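Local coordinates for macrophage migration inhibitory factor (Oncomelania hupensis, PDB 6LR3), which belongs to the macrophage migration inhibitory factor family, a group of small alpha/beta proteins that assemble as trimers, at residues A75-M80 with I95-I100. Residues are numbered along the deposited sequence; the frame is centred on the assembly and turned at random.
Sequences AMARDM and IVIRFI. With SO4 (sulfate ion), chain M.
A77 and I97 bring helix 75-80 and strand 95-100 closest, their CA atoms 6.6 Å apart, while the two axes keep 9.5 Å between them and run at 142°, nearer antiparallel than parallel. No hydrogen bond joins the segments, and apolar groups do the work. The small A77 lets the flat ring of F99 come up beside the helix backbone: F99 CZ lies 3.8 Å from A77 N, and the methyl CB of A77 rests near CZ and CE2 of the same ring. I97, beta-branched as suits a strand and extended at chi2 (163°), puts CD1 3.7 Å from M80 CB, and this methyl also meets A77 O. Flexible, unbranched M80 bends at chi3 (68°) and brings its CE to 3.9 Å from I97 CG2. Its SD stands 5.4 Å from the centroid of the F99 ring, an oblique Met-aromatic contact. M76 reaches the ring from one turn earlier, CB 4.0 Å from F99 CE1, and continues onto M27, A30 and L31 of helix 19-31. On the other strand face the long chain of R98 carries its charge out to a sulfate, probably from the crystallisation liquor, with R98 NH1 2.7 Å from sulfate O1 in a hydrogen bond. R98 NH1 of each of the other two subunits is also hydrogen-bonded to this ion, which, with E63 of the second subunit, would offset part of their positive charge. This is the helix-on-sheet packing of a beta-alpha-beta unit (58-64, 70-88, 95-101) in the trimeric MIF fold.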
loop_
_atom_site.group_PDB
_atom_site.type_symbol
_atom_site.label_atom_id
_atom_site.label_comp_id
_atom_site.label_asym_id
_atom_site.label_seq_id
_atom_site.Cartn_x
_atom_site.Cartn_y
_atom_site.Cartn_z
ATOM N N ALA B 75 -17.255 -8.651 11.018
ATOM C CA ALA B 75 -17.601 -7.874 12.234
ATOM C C ALA B 75 -16.803 -6.570 12.214
ATOM O O ALA B 75 -17.366 -5.494 12.469
ATOM C CB ALA B 75 -17.305 -8.674 13.481
ATOM N N MET B 76 -15.511 -6.651 11.913
ATOM C CA MET B 76 -14.631 -5.471 11.911
ATOM C C MET B 76 -15.031 -4.586 10.746
ATOM O O MET B 76 -15.045 -3.387 10.940
ATOM C CB MET B 76 -13.166 -5.873 11.807
ATOM C CG MET B 76 -12.697 -6.406 13.120
ATOM S SD MET B 76 -10.938 -6.809 13.092
ATOM C CE MET B 76 -10.819 -8.230 12.028
ATOM N N ALA B 77 -15.332 -5.146 9.577
ATOM C CA ALA B 77 -15.752 -4.341 8.418
ATOM C C ALA B 77 -16.975 -3.498 8.813
ATOM O O ALA B 77 -16.988 -2.314 8.532
ATOM C CB ALA B 77 -16.011 -5.213 7.234
ATOM N N ARG B 78 -17.986 -4.102 9.423
ATOM C CA ARG B 78 -19.243 -3.399 9.779
ATOM C C ARG B 78 -18.905 -2.287 10.774
ATOM O O ARG B 78 -19.443 -1.168 10.626
ATOM C CB ARG B 78 -20.312 -4.386 10.263
ATOM C CG ARG B 78 -20.808 -5.330 9.176
ATOM C CD ARG B 78 -22.084 -6.081 9.584
ATOM N NE ARG B 78 -23.093 -5.025 9.571
ATOM C CZ ARG B 78 -23.871 -4.665 8.532
ATOM N NH1 ARG B 78 -23.896 -5.408 7.435
ATOM N NH2 ARG B 78 -24.632 -3.569 8.607
ATOM N N ASP B 79 -18.058 -2.560 11.762
ATOM C CA ASP B 79 -17.675 -1.564 12.790
ATOM C C ASP B 79 -16.880 -0.442 12.137
ATOM O O ASP B 79 -17.125 0.716 12.471
ATOM C CB ASP B 79 -16.906 -2.228 13.920
ATOM C CG ASP B 79 -17.798 -3.012 14.868
ATOM O OD1 ASP B 79 -19.044 -2.843 14.795
ATOM O OD2 ASP B 79 -17.245 -3.784 15.631
ATOM N N MET B 80 -15.944 -0.772 11.248
ATOM C CA MET B 80 -15.165 0.261 10.511
ATOM C C MET B 80 -16.115 1.068 9.630
ATOM O O MET B 80 -16.018 2.294 9.637
ATOM C CB MET B 80 -14.061 -0.394 9.677
ATOM C CG MET B 80 -12.976 -0.932 10.535
ATOM S SD MET B 80 -11.741 -1.911 9.576
ATOM C CE MET B 80 -11.017 -0.592 8.608
ATOM N N ILE B 95 -17.782 2.174 0.509
ATOM C CA ILE B 95 -16.670 1.695 1.389
ATOM C C ILE B 95 -16.285 0.274 0.990
ATOM O O ILE B 95 -17.144 -0.591 0.982
ATOM C CB ILE B 95 -17.058 1.749 2.876
ATOM C CG1 ILE B 95 -17.487 3.151 3.285
ATOM C CG2 ILE B 95 -15.933 1.224 3.746
ATOM C CD1 ILE B 95 -18.192 3.210 4.633
ATOM N N VAL B 96 -14.991 0.076 0.775
ATOM C CA VAL B 96 -14.397 -1.263 0.568
ATOM C C VAL B 96 -13.226 -1.385 1.540
ATOM O O VAL B 96 -12.453 -0.446 1.677
ATOM C CB VAL B 96 -13.966 -1.470 -0.884
ATOM C CG1 VAL B 96 -13.105 -2.711 -1.052
ATOM C CG2 VAL B 96 -15.185 -1.539 -1.789
ATOM N N ILE B 97 -13.109 -2.513 2.196
ATOM C CA ILE B 97 -12.023 -2.783 3.176
ATOM C C ILE B 97 -11.381 -4.120 2.822
ATOM O O ILE B 97 -12.087 -5.100 2.659
ATOM C CB ILE B 97 -12.539 -2.769 4.626
ATOM C CG1 ILE B 97 -13.318 -1.497 4.958
ATOM C CG2 ILE B 97 -11.375 -3.007 5.568
ATOM C CD1 ILE B 97 -14.181 -1.597 6.202
ATOM N N ARG B 98 -10.065 -4.138 2.712
ATOM C CA ARG B 98 -9.301 -5.369 2.478
ATOM C C ARG B 98 -8.571 -5.721 3.770
ATOM O O ARG B 98 -7.892 -4.883 4.362
ATOM C CB ARG B 98 -8.321 -5.200 1.331
ATOM C CG ARG B 98 -7.456 -6.413 1.077
ATOM C CD ARG B 98 -6.541 -6.187 -0.095
ATOM N NE ARG B 98 -5.552 -7.235 -0.038
ATOM C CZ ARG B 98 -4.280 -7.119 -0.333
ATOM N NH1 ARG B 98 -3.792 -6.004 -0.843
ATOM N NH2 ARG B 98 -3.474 -8.147 -0.102
ATOM N N PHE B 99 -8.707 -6.979 4.163
ATOM C CA PHE B 99 -8.047 -7.579 5.336
ATOM C C PHE B 99 -6.834 -8.354 4.815
ATOM O O PHE B 99 -6.970 -9.190 3.944
ATOM C CB PHE B 99 -9.064 -8.409 6.106
ATOM C CG PHE B 99 -10.188 -7.563 6.651
ATOM C CD1 PHE B 99 -10.066 -6.977 7.896
ATOM C CD2 PHE B 99 -11.310 -7.296 5.892
ATOM C CE1 PHE B 99 -11.082 -6.164 8.390
ATOM C CE2 PHE B 99 -12.316 -6.480 6.392
ATOM C CZ PHE B 99 -12.195 -5.917 7.634
ATOM N N ILE B 100 -5.656 -8.013 5.323
ATOM C CA ILE B 100 -4.348 -8.498 4.815
ATOM C C ILE B 100 -3.622 -9.239 5.932
ATOM O O ILE B 100 -3.056 -8.634 6.843
ATOM C CB ILE B 100 -3.510 -7.347 4.252
ATOM C CG1 ILE B 100 -4.299 -6.509 3.241
ATOM C CG2 ILE B 100 -2.220 -7.919 3.670
ATOM C CD1 ILE B 100 -3.533 -5.358 2.647
HETATM S S SO4 M . -0.163 -6.030 -0.049
HETATM O O1 SO4 M . -1.174 -5.473 -0.913
HETATM O O2 SO4 M . 1.132 -5.482 -0.432
HETATM O O3 SO4 M . -0.151 -7.416 -0.152
HETATM O O4 SO4 M . -0.439 -5.600 1.284
#